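Local coordinates for protein serine protease pet (PDB 4OM9) that is a secreted autotransporter enterotoxin and serine protease of enteroaggregative Escherichia coli, probably cleaving host alpha-fodrin, at residues 480-486 with 504-510; 259-265 with 295-301; 763-769 with 787-791; 567-571 with 619-623. All coordinates share one frame. Residue numbers count along the deposited sequence, not the author numbering.

Contact 1. Residues 480-486 with 504-510; sequences NVRLEHH and ANSISIK
Strands 481-486 and 506-510 lie parallel (axes 4.7 Å apart, directions 1° apart), with Leu483 opposite Ile507, Glu484 opposite Ser508 and His485 opposite Ile509, as in successive beta-helix coils. Alternating backbone bonds join them: Leu483 N to Ser506 O 3.2 Å, Ser508 N to Leu483 O 2.9 Å, His485 N to Ser508 O 2.8 Å, Lys510 N to His485 O 3.2 Å. At the corner, Asn505 N gives to Val481 O (3.0 Å) and Asn505 ND2 to Asn480 OD1 (2.8 Å) and to Glu460; water 1 donates to Asn505 OD1 (2.6 Å). Extended Arg482 (ttt) sends NH1 to Ser506 OG (3.1 Å), and its NE salt-bridges Glu484 OE2 (2.5 Å). Lys510 CE sits over the His486 ring, 3.6 Å from its centroid (CH-pi). On the other face Leu483 CB packs on Ile507 CG1 (4.1 Å), and both His485 ring nitrogens bond to the carbonyls of Val465 and Ala494. Polar groups thus serve one face; the buried face pairs aliphatics with a hydrogen-bonded histidine.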
loop_
_atom_site.group_PDB
_atom_site.type_symbol
_atom_site.label_atom_id
_atom_site.label_comp_id
_atom_site.label_asym_id
_atom_site.label_seq_id
_atom_site.Cartn_x
_atom_site.Cartn_y
_atom_site.Cartn_z
ATOM N N ASN A 480 13.763 5.553 -12.318
ATOM C CA ASN A 480 13.923 5.057 -13.679
ATOM C C ASN A 480 14.323 3.585 -13.712
ATOM O O ASN A 480 15.440 3.243 -14.098
ATOM C CB ASN A 480 14.956 5.913 -14.418
ATOM C CG ASN A 480 15.034 5.592 -15.901
ATOM O OD1 ASN A 480 14.100 5.039 -16.477
ATOM N ND2 ASN A 480 16.159 5.941 -16.528
ATOM N N VAL A 481 13.388 2.722 -13.325
ATOM C CA VAL A 481 13.669 1.307 -13.132
ATOM C C VAL A 481 12.739 0.415 -13.983
ATOM O O VAL A 481 11.596 0.772 -14.269
ATOM C CB VAL A 481 13.527 0.933 -11.637
ATOM C CG1 VAL A 481 13.756 -0.542 -11.402
ATOM C CG2 VAL A 481 14.479 1.783 -10.749
ATOM N N ARG A 482 13.242 -0.736 -14.400
ATOM C CA ARG A 482 12.389 -1.781 -14.939
ATOM C C ARG A 482 12.583 -2.995 -14.060
ATOM O O ARG A 482 13.719 -3.314 -13.694
ATOM C CB ARG A 482 12.724 -2.092 -16.396
ATOM C CG ARG A 482 12.305 -3.464 -16.865
ATOM C CD ARG A 482 12.788 -3.675 -18.294
ATOM N NE ARG A 482 12.590 -5.039 -18.773
ATOM C CZ ARG A 482 11.549 -5.440 -19.498
ATOM N NH1 ARG A 482 10.582 -4.589 -19.823
ATOM N NH2 ARG A 482 11.478 -6.702 -19.903
ATOM N N LEU A 483 11.474 -3.646 -13.700
ATOM C CA LEU A 483 11.504 -4.790 -12.796
ATOM C C LEU A 483 11.218 -6.079 -13.533
ATOM O O LEU A 483 10.211 -6.160 -14.226
ATOM C CB LEU A 483 10.481 -4.616 -11.686
ATOM C CG LEU A 483 10.278 -5.794 -10.728
ATOM C CD1 LEU A 483 11.537 -6.111 -9.978
ATOM C CD2 LEU A 483 9.208 -5.463 -9.734
ATOM N N GLU A 484 12.079 -7.083 -13.362
ATOM C CA GLU A 484 11.906 -8.366 -14.025
ATOM C C GLU A 484 11.912 -9.540 -13.061
ATOM O O GLU A 484 12.814 -9.687 -12.262
ATOM C CB GLU A 484 12.997 -8.577 -15.093
ATOM C CG GLU A 484 12.983 -7.527 -16.175
ATOM C CD GLU A 484 13.988 -7.775 -17.276
ATOM O OE1 GLU A 484 14.750 -8.759 -17.189
ATOM O OE2 GLU A 484 14.019 -6.972 -18.236
ATOM N N HIS A 485 10.913 -10.403 -13.157
ATOM C CA HIS A 485 10.910 -11.650 -12.398
ATOM C C HIS A 485 10.916 -12.811 -13.415
ATOM O O HIS A 485 9.879 -13.388 -13.688
ATOM C CB HIS A 485 9.691 -11.675 -11.466
ATOM C CG HIS A 485 9.565 -12.903 -10.621
ATOM N ND1 HIS A 485 10.618 -13.446 -9.920
ATOM C CD2 HIS A 485 8.490 -13.668 -10.326
ATOM C CE1 HIS A 485 10.203 -14.498 -9.243
ATOM N NE2 HIS A 485 8.914 -14.656 -9.470
ATOM N N HIS A 486 12.087 -13.103 -14.000
ATOM C CA HIS A 486 12.248 -14.120 -15.052
ATOM C C HIS A 486 12.925 -15.397 -14.562
ATOM O O HIS A 486 13.975 -15.355 -13.910
ATOM C CB HIS A 486 13.076 -13.577 -16.210
ATOM C CG HIS A 486 12.488 -12.377 -16.884
ATOM N ND1 HIS A 486 13.123 -11.730 -17.914
ATOM C CD2 HIS A 486 11.318 -11.722 -16.675
ATOM C CE1 HIS A 486 12.367 -10.720 -18.330
ATOM N NE2 HIS A 486 11.273 -10.693 -17.593
ATOM N N ALA A 504 7.284 1.868 -11.460
ATOM C CA ALA A 504 8.258 1.348 -12.407
ATOM C C ALA A 504 7.880 1.675 -13.848
ATOM O O ALA A 504 6.697 1.747 -14.182
ATOM C CB ALA A 504 8.403 -0.159 -12.228
ATOM N N ASN A 505 8.883 1.876 -14.701
ATOM C CA ASN A 505 8.621 2.072 -16.119
ATOM C C ASN A 505 7.803 0.905 -16.631
ATOM O O ASN A 505 6.768 1.088 -17.253
ATOM C CB ASN A 505 9.920 2.196 -16.913
ATOM C CG ASN A 505 10.853 3.261 -16.353
ATOM O OD1 ASN A 505 10.407 4.295 -15.864
ATOM N ND2 ASN A 505 12.153 3.001 -16.418
ATOM N N SER A 506 8.260 -0.304 -16.334
ATOM C CA SER A 506 7.571 -1.495 -16.791
ATOM C C SER A 506 7.939 -2.663 -15.912
ATOM O O SER A 506 8.865 -2.581 -15.112
ATOM C CB SER A 506 7.904 -1.815 -18.256
ATOM O OG SER A 506 9.265 -2.191 -18.408
ATOM N N ILE A 507 7.190 -3.748 -16.058
ATOM C CA ILE A 507 7.405 -4.938 -15.255
ATOM C C ILE A 507 7.253 -6.140 -16.162
ATOM O O ILE A 507 6.293 -6.228 -16.931
ATOM C CB ILE A 507 6.408 -5.046 -14.079
ATOM C CG1 ILE A 507 6.626 -3.929 -13.054
ATOM C CG2 ILE A 507 6.534 -6.393 -13.402
ATOM C CD1 ILE A 507 5.527 -3.864 -11.973
ATOM N N SER A 508 8.197 -7.066 -16.080
ATOM C CA SER A 508 8.142 -8.235 -16.936
ATOM C C SER A 508 8.302 -9.511 -16.125
ATOM O O SER A 508 9.203 -9.630 -15.300
ATOM C CB SER A 508 9.203 -8.147 -18.026
ATOM O OG SER A 508 9.678 -9.434 -18.332
ATOM N N ILE A 509 7.402 -10.450 -16.388
ATOM C CA ILE A 509 7.256 -11.681 -15.634
ATOM C C ILE A 509 7.260 -12.874 -16.562
ATOM O O ILE A 509 6.407 -12.973 -17.431
ATOM C CB ILE A 509 5.943 -11.712 -14.879
ATOM C CG1 ILE A 509 5.643 -10.353 -14.261
ATOM C CG2 ILE A 509 5.965 -12.812 -13.854
ATOM C CD1 ILE A 509 6.506 -10.045 -13.083
ATOM N N LYS A 510 8.196 -13.792 -16.367
ATOM C CA LYS A 510 8.265 -14.982 -17.197
ATOM C C LYS A 510 8.479 -16.193 -16.317
ATOM O O LYS A 510 9.412 -16.214 -15.502
ATOM C CB LYS A 510 9.382 -14.863 -18.234
ATOM C CG LYS A 510 9.168 -13.742 -19.226
ATOM C CD LYS A 510 10.400 -13.500 -20.096
ATOM C CE LYS A 510 10.416 -12.059 -20.584
ATOM N NZ LYS A 510 10.790 -11.930 -22.012
HETATM O O HOH W 1 11.396 6.673 -15.253
#

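Contact 2. Residues 259-265 with 295-301; sequences QNVNIDN and LVFSGGG
Two parallel strands, 259-262 and 295-298, cross at 29° with axes 4.6 Å apart, and both run on into turns; 258-262 is an outermost strand of its parallel sheet, 294-298 its neighbour, at the protease end of the beta-helix. Leu295 pairs with Gln259, its m,t side chain directed inward, and its CB lies 4.4 Å from Val261 CG2. Val296 pairs with Asn260 on the outer face: Val296 N binds Gln259 O (2.9 Å) and Val261 N binds Val296 O (2.8 Å). Phe297, opposite Val261, places CD1 3.6 Å from Val261 CB and 3.5 Å from Ile263 CD1, while Phe316 meets its ring edge-to-face. Ser298, opposite Asn262, closes the pair, with Ser298 N to Val261 O 3.0 Å and Ile263 N to Ser298 O 3.0 Å. Gly299 (phi 92°) has its CA 3.9 Å from Asp264 CA, where a CB would clash. Gly300 (phi 80°) accepts from Asn265 N at its O (3.1 Å). Gly301 (phi 122°) brings its CA within 3.8 Å of Ile263 CG2, again leaving no space for a CB. Regular strand bonding therefore gives way to a tight corner, where Gly299 and Gly301 let the backbones come closer, next to an apolar cluster about Phe297.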
loop_
_atom_site.group_PDB
_atom_site.type_symbol
_atom_site.label_atom_id
_atom_site.label_comp_id
_atom_site.label_asym_id
_atom_site.label_seq_id
_atom_site.Cartn_x
_atom_site.Cartn_y
_atom_site.Cartn_z
ATOM N N GLN A 259 39.596 16.990 18.802
ATOM C CA GLN A 259 40.838 17.564 18.291
ATOM C C GLN A 259 40.597 18.155 16.910
ATOM O O GLN A 259 40.390 17.432 15.927
ATOM C CB GLN A 259 41.972 16.535 18.232
ATOM C CG GLN A 259 43.264 17.156 17.722
ATOM C CD GLN A 259 44.443 16.214 17.682
ATOM O OE1 GLN A 259 44.430 15.124 18.255
ATOM N NE2 GLN A 259 45.485 16.643 16.996
ATOM N N ASN A 260 40.604 19.478 16.839
ATOM C CA ASN A 260 40.413 20.153 15.571
ATOM C C ASN A 260 41.619 19.995 14.636
ATOM O O ASN A 260 42.762 20.202 15.027
ATOM C CB ASN A 260 40.106 21.638 15.816
ATOM C CG ASN A 260 38.740 21.853 16.480
ATOM O OD1 ASN A 260 38.647 22.371 17.595
ATOM N ND2 ASN A 260 37.682 21.441 15.793
ATOM N N VAL A 261 41.364 19.609 13.396
ATOM C CA VAL A 261 42.431 19.595 12.408
ATOM C C VAL A 261 42.064 20.511 11.267
ATOM O O VAL A 261 41.168 20.218 10.476
ATOM C CB VAL A 261 42.708 18.199 11.871
ATOM C CG1 VAL A 261 43.955 18.234 11.014
ATOM C CG2 VAL A 261 42.867 17.210 13.023
ATOM N N ASN A 262 42.744 21.646 11.218
ATOM C CA ASN A 262 42.542 22.617 10.161
ATOM C C ASN A 262 43.429 22.309 8.976
ATOM O O ASN A 262 44.621 22.626 8.972
ATOM C CB ASN A 262 42.808 24.025 10.678
ATOM C CG ASN A 262 41.798 24.450 11.711
ATOM O OD1 ASN A 262 40.607 24.566 11.415
ATOM N ND2 ASN A 262 42.260 24.679 12.935
ATOM N N ILE A 263 42.830 21.680 7.972
ATOM C CA ILE A 263 43.559 21.261 6.792
ATOM C C ILE A 263 43.549 22.378 5.759
ATOM O O ILE A 263 44.558 22.620 5.097
ATOM C CB ILE A 263 42.969 19.976 6.205
ATOM C CG1 ILE A 263 42.920 18.885 7.270
ATOM C CG2 ILE A 263 43.785 19.501 5.002
ATOM C CD1 ILE A 263 42.560 17.531 6.707
ATOM N N ASP A 264 42.407 23.048 5.632
ATOM C CA ASP A 264 42.295 24.266 4.830
ATOM C C ASP A 264 42.828 24.091 3.407
ATOM O O ASP A 264 43.665 24.868 2.957
ATOM C CB ASP A 264 43.042 25.422 5.509
ATOM C CG ASP A 264 42.544 25.696 6.916
ATOM O OD1 ASP A 264 42.252 24.728 7.648
ATOM O OD2 ASP A 264 42.438 26.881 7.297
ATOM N N ASN A 265 42.352 23.057 2.720
ATOM C CA ASN A 265 42.748 22.749 1.343
ATOM C C ASN A 265 44.189 22.284 1.185
ATOM O O ASN A 265 44.640 22.032 0.071
ATOM C CB ASN A 265 42.519 23.949 0.424
ATOM C CG ASN A 265 41.059 24.127 0.053
ATOM O OD1 ASN A 265 40.227 23.259 0.322
ATOM N ND2 ASN A 265 40.742 25.254 -0.579
ATOM N N LEU A 295 39.189 13.068 15.318
ATOM C CA LEU A 295 39.878 14.024 14.485
ATOM C C LEU A 295 38.815 14.764 13.703
ATOM O O LEU A 295 38.197 14.212 12.792
ATOM C CB LEU A 295 40.886 13.345 13.556
ATOM C CG LEU A 295 41.927 12.498 14.278
ATOM C CD1 LEU A 295 43.010 11.966 13.301
ATOM C CD2 LEU A 295 42.566 13.294 15.409
ATOM N N VAL A 296 38.601 16.019 14.074
ATOM C CA VAL A 296 37.552 16.834 13.485
ATOM C C VAL A 296 38.175 17.729 12.429
ATOM O O VAL A 296 38.768 18.765 12.752
ATOM C CB VAL A 296 36.834 17.669 14.549
ATOM C CG1 VAL A 296 35.669 18.430 13.947
ATOM C CG2 VAL A 296 36.350 16.768 15.674
ATOM N N PHE A 297 38.039 17.305 11.171
ATOM C CA PHE A 297 38.680 17.950 10.032
ATOM C C PHE A 297 37.873 19.121 9.510
ATOM O O PHE A 297 36.661 19.054 9.451
ATOM C CB PHE A 297 38.893 16.938 8.904
ATOM C CG PHE A 297 39.753 15.770 9.294
ATOM C CD1 PHE A 297 41.114 15.939 9.517
ATOM C CD2 PHE A 297 39.206 14.507 9.430
ATOM C CE1 PHE A 297 41.912 14.873 9.867
ATOM C CE2 PHE A 297 40.000 13.431 9.784
ATOM C CZ PHE A 297 41.358 13.616 10.011
ATOM N N SER A 298 38.550 20.191 9.115
ATOM C CA SER A 298 37.849 21.347 8.573
ATOM C C SER A 298 38.650 22.003 7.458
ATOM O O SER A 298 39.864 21.853 7.389
ATOM C CB SER A 298 37.547 22.358 9.679
ATOM O OG SER A 298 38.729 22.711 10.367
ATOM N N GLY A 299 37.951 22.709 6.576
ATOM C CA GLY A 299 38.582 23.460 5.507
ATOM C C GLY A 299 38.738 22.713 4.195
ATOM O O GLY A 299 39.092 23.310 3.181
ATOM N N GLY A 300 38.465 21.411 4.208
ATOM C CA GLY A 300 38.686 20.576 3.038
ATOM C C GLY A 300 40.157 20.203 2.936
ATOM O O GLY A 300 40.956 20.559 3.803
ATOM N N GLY A 301 40.526 19.489 1.879
ATOM C CA GLY A 301 41.921 19.157 1.657
ATOM C C GLY A 301 42.190 17.674 1.565
ATOM O O GLY A 301 41.276 16.873 1.420
#

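Contact 3. Residues 763-769 with 787-791; sequences FGSADKD and DTSYQ
Segment 763-769 is irregular: Phe763 has phi near 1°, Gly764 takes a positive phi (100/136) at which a CB would jam against the preceding carbonyl, and Ala766 centres an inverse gamma turn. Segment 787-791 enters through a cis peptide before Asp787 and becomes strand at 788-791. They approach at Gly764 and Thr788, whose CA atoms are 5.2 Å apart. Strand 788-791 hydrogen-bonds in parallel to 747-755, extending the beta-helix by a coil, while Gly764 bonds through its backbone to Ala743 of the preceding coil. The Phe763 (chi1 m) and Tyr790 (chi1 t) rings are near parallel (17°) but slid apart, centroids 4.9 Å, and barely overlap; Phe763 CZ is 3.5 Å from Tyr790 CG, and Tyr790 CB stands over the Phe763 face, 3.9 Å from its centroid, in a CH-pi contact. Phe763 CB lies 4.1 Å from Thr788 CG2, and Thr788 OG1 donates to Asp787 O (2.6 Å). Ser765 OG donates to Asp787 OD1 (2.7 Å); Asp769 OD2 comes to 2.9 Å from Asp787 OD2, two like charges.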
loop_
_atom_site.group_PDB
_atom_site.type_symbol
_atom_site.label_atom_id
_atom_site.label_comp_id
_atom_site.label_asym_id
_atom_site.label_seq_id
_atom_site.Cartn_x
_atom_site.Cartn_y
_atom_site.Cartn_z
ATOM N N PHE A 763 -29.399 -1.129 -20.909
ATOM C CA PHE A 763 -29.123 -0.286 -22.092
ATOM C C PHE A 763 -29.609 1.165 -22.071
ATOM O O PHE A 763 -30.803 1.432 -21.995
ATOM C CB PHE A 763 -29.691 -0.940 -23.352
ATOM C CG PHE A 763 -29.311 -2.379 -23.523
ATOM C CD1 PHE A 763 -28.011 -2.798 -23.345
ATOM C CD2 PHE A 763 -30.270 -3.315 -23.870
ATOM C CE1 PHE A 763 -27.673 -4.136 -23.502
ATOM C CE2 PHE A 763 -29.946 -4.642 -24.033
ATOM C CZ PHE A 763 -28.644 -5.056 -23.850
ATOM N N GLY A 764 -28.676 2.101 -22.174
ATOM C CA GLY A 764 -29.036 3.496 -22.329
ATOM C C GLY A 764 -28.974 4.323 -21.063
ATOM O O GLY A 764 -29.432 3.905 -19.997
ATOM N N SER A 765 -28.399 5.513 -21.199
ATOM C CA SER A 765 -28.277 6.454 -20.097
ATOM C C SER A 765 -29.639 6.794 -19.512
ATOM O O SER A 765 -30.445 7.460 -20.160
ATOM C CB SER A 765 -27.582 7.731 -20.566
ATOM O OG SER A 765 -26.428 7.433 -21.332
ATOM N N ALA A 766 -29.886 6.333 -18.290
ATOM C CA ALA A 766 -31.155 6.577 -17.610
ATOM C C ALA A 766 -31.391 8.068 -17.376
ATOM O O ALA A 766 -31.100 8.590 -16.298
ATOM C CB ALA A 766 -31.197 5.824 -16.291
ATOM N N ASP A 767 -31.912 8.740 -18.402
ATOM C CA ASP A 767 -32.213 10.176 -18.372
ATOM C C ASP A 767 -30.975 11.054 -18.169
ATOM O O ASP A 767 -31.095 12.262 -17.969
ATOM C CB ASP A 767 -33.250 10.490 -17.284
ATOM C CG ASP A 767 -34.652 10.055 -17.669
ATOM O OD1 ASP A 767 -34.788 9.062 -18.414
ATOM O OD2 ASP A 767 -35.621 10.709 -17.227
ATOM N N LYS A 768 -29.791 10.453 -18.231
ATOM C CA LYS A 768 -28.548 11.210 -18.093
ATOM C C LYS A 768 -28.174 11.910 -19.397
ATOM O O LYS A 768 -27.141 12.580 -19.475
ATOM C CB LYS A 768 -27.400 10.299 -17.648
ATOM C CG LYS A 768 -27.441 9.900 -16.184
ATOM C CD LYS A 768 -26.118 9.294 -15.750
ATOM C CE LYS A 768 -25.757 8.080 -16.593
ATOM N NZ LYS A 768 -24.398 7.552 -16.267
ATOM N N ASP A 769 -29.015 11.751 -20.417
ATOM C CA ASP A 769 -28.773 12.371 -21.714
ATOM C C ASP A 769 -30.053 12.924 -22.331
ATOM O O ASP A 769 -31.099 12.976 -21.683
ATOM C CB ASP A 769 -28.126 11.368 -22.674
ATOM C CG ASP A 769 -26.710 11.758 -23.059
ATOM O OD1 ASP A 769 -26.548 12.528 -24.029
ATOM O OD2 ASP A 769 -25.759 11.295 -22.394
ATOM N N ASP A 787 -27.905 6.916 -26.200
ATOM C CA ASP A 787 -26.590 6.716 -26.776
ATOM C C ASP A 787 -26.140 5.278 -26.530
ATOM O O ASP A 787 -25.147 5.048 -25.865
ATOM C CB ASP A 787 -25.595 7.709 -26.177
ATOM C CG ASP A 787 -25.800 7.911 -24.684
ATOM O OD1 ASP A 787 -26.272 6.969 -24.008
ATOM O OD2 ASP A 787 -25.493 9.013 -24.188
ATOM N N THR A 788 -26.882 4.301 -27.040
ATOM C CA THR A 788 -26.513 2.914 -26.783
ATOM C C THR A 788 -27.119 1.950 -27.780
ATOM O O THR A 788 -28.335 1.914 -27.968
ATOM C CB THR A 788 -26.930 2.469 -25.357
ATOM O OG1 THR A 788 -26.273 3.290 -24.379
ATOM C CG2 THR A 788 -26.555 1.008 -25.117
ATOM N N SER A 789 -26.270 1.164 -28.427
ATOM C CA SER A 789 -26.771 0.095 -29.274
ATOM C C SER A 789 -26.239 -1.234 -28.763
ATOM O O SER A 789 -25.133 -1.305 -28.223
ATOM C CB SER A 789 -26.381 0.307 -30.738
ATOM O OG SER A 789 -25.032 -0.066 -30.960
ATOM N N TYR A 790 -27.058 -2.267 -28.917
ATOM C CA TYR A 790 -26.708 -3.629 -28.579
ATOM C C TYR A 790 -27.128 -4.551 -29.708
ATOM O O TYR A 790 -28.043 -4.212 -30.469
ATOM C CB TYR A 790 -27.368 -4.055 -27.261
ATOM C CG TYR A 790 -27.357 -5.549 -27.079
ATOM C CD1 TYR A 790 -26.222 -6.202 -26.620
ATOM C CD2 TYR A 790 -28.464 -6.314 -27.424
ATOM C CE1 TYR A 790 -26.201 -7.573 -26.486
ATOM C CE2 TYR A 790 -28.451 -7.677 -27.294
ATOM C CZ TYR A 790 -27.324 -8.303 -26.829
ATOM O OH TYR A 790 -27.329 -9.669 -26.708
ATOM N N GLN A 791 -26.469 -5.706 -29.831
ATOM C CA GLN A 791 -26.979 -6.784 -30.698
ATOM C C GLN A 791 -26.361 -8.144 -30.375
ATOM O O GLN A 791 -25.156 -8.264 -30.262
ATOM C CB GLN A 791 -26.770 -6.451 -32.192
ATOM C CG GLN A 791 -25.324 -6.292 -32.603
ATOM C CD GLN A 791 -25.146 -6.639 -34.082
ATOM O OE1 GLN A 791 -25.206 -7.813 -34.464
ATOM N NE2 GLN A 791 -24.950 -5.623 -34.917
#

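Contact 4. Residues 567-571 with 619-623; sequences QVSDL and AYIDL
Apolar packing makes the direct contact between the irregular segment 567-571 and strand 619-622 with Leu623 after it; the nearest CA pairs are Val568 with Leu623 (6.0 Å) and Leu571 with Ile621 (7.0 Å), too far apart for strand pairing. Leu571 (m,t) reaches across with CD2, 3.7 Å from Ile621 CG2, 4.2 Å from Ala619 CB and 3.4 Å from Ala619 O. Ile621 (p,t) points its CA-to-CB bond toward the loop: its CD1 lies 3.7 Å from Ser569 O and 4.1 Å from Asp570 CA. Val568 CG2 rests 3.6 Å from Leu623 O. Strand 618-622 pairs antiparallel with 640-644, a two-stranded sheet distinct from the parallel ones of the beta-helix; Ile621 also touches Ala520 and Trp576 of beta-helix strands, so the loop, this sheet and the helix body meet here. Water supplies the polar links. Water 2 accepts from Val568 N (2.9 Å) and donates to Leu623 O (3.1 Å); water 3 donates to Ser569 OG (2.6 Å) and to Asp622 O (2.9 Å). As for charged and amide side chains, Asp570 OD1 takes the Ser572 hydroxyl, Gln567 NE2 bonds to Asn565 O, and Asp622 OD2 takes His474 NE2 and Asn628 ND2.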
loop_
_atom_site.group_PDB
_atom_site.type_symbol
_atom_site.label_atom_id
_atom_site.label_comp_id
_atom_site.label_asym_id
_atom_site.label_seq_id
_atom_site.Cartn_x
_atom_site.Cartn_y
_atom_site.Cartn_z
ATOM N N GLN A 567 1.619 -12.840 17.548
ATOM C CA GLN A 567 2.097 -12.800 16.154
ATOM C C GLN A 567 2.195 -11.365 15.675
ATOM O O GLN A 567 1.390 -10.523 16.077
ATOM C CB GLN A 567 1.178 -13.570 15.209
ATOM C CG GLN A 567 0.657 -14.874 15.745
ATOM C CD GLN A 567 1.753 -15.878 15.952
ATOM O OE1 GLN A 567 2.243 -16.478 14.995
ATOM N NE2 GLN A 567 2.153 -16.073 17.206
ATOM N N VAL A 568 3.167 -11.097 14.805
ATOM C CA VAL A 568 3.481 -9.739 14.385
ATOM C C VAL A 568 2.324 -9.104 13.639
ATOM O O VAL A 568 2.021 -7.920 13.824
ATOM C CB VAL A 568 4.742 -9.702 13.503
ATOM C CG1 VAL A 568 4.812 -8.381 12.740
ATOM C CG2 VAL A 568 5.994 -9.892 14.357
ATOM N N SER A 569 1.669 -9.901 12.801
ATOM C CA SER A 569 0.413 -9.494 12.178
ATOM C C SER A 569 -0.428 -10.731 11.997
ATOM O O SER A 569 0.038 -11.834 12.269
ATOM C CB SER A 569 0.649 -8.787 10.837
ATOM O OG SER A 569 1.359 -9.624 9.929
ATOM N N ASP A 570 -1.658 -10.555 11.527
ATOM C CA ASP A 570 -2.577 -11.677 11.342
ATOM C C ASP A 570 -3.350 -11.489 10.046
ATOM O O ASP A 570 -3.726 -10.370 9.713
ATOM C CB ASP A 570 -3.532 -11.773 12.539
ATOM C CG ASP A 570 -4.235 -13.115 12.630
ATOM O OD1 ASP A 570 -5.167 -13.366 11.827
ATOM O OD2 ASP A 570 -3.866 -13.908 13.526
ATOM N N LEU A 571 -3.582 -12.572 9.314
ATOM C CA LEU A 571 -4.351 -12.508 8.073
ATOM C C LEU A 571 -5.802 -12.023 8.267
ATOM O O LEU A 571 -6.434 -11.522 7.335
ATOM C CB LEU A 571 -4.374 -13.883 7.401
ATOM C CG LEU A 571 -3.099 -14.347 6.695
ATOM C CD1 LEU A 571 -3.258 -15.812 6.343
ATOM C CD2 LEU A 571 -2.860 -13.515 5.447
ATOM N N ALA A 619 -3.810 -13.862 0.534
ATOM C CA ALA A 619 -2.855 -12.830 0.906
ATOM C C ALA A 619 -1.725 -13.450 1.715
ATOM O O ALA A 619 -1.882 -14.522 2.303
ATOM C CB ALA A 619 -3.541 -11.713 1.674
ATOM N N TYR A 620 -0.577 -12.783 1.708
ATOM C CA TYR A 620 0.616 -13.310 2.362
ATOM C C TYR A 620 1.092 -12.402 3.485
ATOM O O TYR A 620 1.056 -11.181 3.376
ATOM C CB TYR A 620 1.739 -13.513 1.338
ATOM C CG TYR A 620 1.329 -14.448 0.207
ATOM C CD1 TYR A 620 0.493 -14.004 -0.811
ATOM C CD2 TYR A 620 1.767 -15.772 0.169
ATOM C CE1 TYR A 620 0.102 -14.843 -1.830
ATOM C CE2 TYR A 620 1.380 -16.618 -0.852
ATOM C CZ TYR A 620 0.553 -16.140 -1.850
ATOM O OH TYR A 620 0.145 -16.943 -2.873
ATOM N N ILE A 621 1.530 -13.003 4.578
ATOM C CA ILE A 621 2.165 -12.223 5.634
ATOM C C ILE A 621 3.484 -12.865 6.017
ATOM O O ILE A 621 3.711 -14.061 5.759
ATOM C CB ILE A 621 1.274 -12.081 6.886
ATOM C CG1 ILE A 621 1.042 -13.436 7.548
ATOM C CG2 ILE A 621 -0.041 -11.428 6.529
ATOM C CD1 ILE A 621 0.272 -13.354 8.884
ATOM N N ASP A 622 4.334 -12.049 6.644
ATOM C CA ASP A 622 5.689 -12.408 7.022
ATOM C C ASP A 622 5.746 -12.385 8.541
ATOM O O ASP A 622 5.578 -11.336 9.151
ATOM C CB ASP A 622 6.679 -11.418 6.372
ATOM C CG ASP A 622 8.150 -11.599 6.825
ATOM O OD1 ASP A 622 8.495 -12.608 7.479
ATOM O OD2 ASP A 622 8.964 -10.711 6.485
ATOM N N LEU A 623 5.958 -13.540 9.155
ATOM C CA LEU A 623 6.066 -13.610 10.598
ATOM C C LEU A 623 7.269 -12.831 11.185
ATOM O O LEU A 623 7.344 -12.632 12.403
ATOM C CB LEU A 623 6.131 -15.062 11.039
ATOM C CG LEU A 623 4.827 -15.830 10.785
ATOM C CD1 LEU A 623 4.936 -17.273 11.265
ATOM C CD2 LEU A 623 3.639 -15.118 11.449
HETATM O O HOH W 2 5.043 -13.253 14.435
HETATM O O HOH W 3 3.092 -11.489 10.640
#

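Contacts 1 and 2 are both parallel strand pairs between neighbouring coils, held mainly by backbone bonds, but they lie in different sheets with centres about 46 Å apart; contact 1 has no exposed residue, while contact 2 has four and turns its corner on glycines. Contact 3, the most buried, reaches the same sheet as contact 1 through strand 788-791, yet brings a loop against a strand through aromatic and hydroxyl-carboxylate chemistry. Contact 4 lies closest to the chain's centre and joins parts added to the beta-helix, by aliphatic packing and bridging waters. Contacts 2 and 3, with centres about 78 Å apart, fall on opposite sides of the chain's centre.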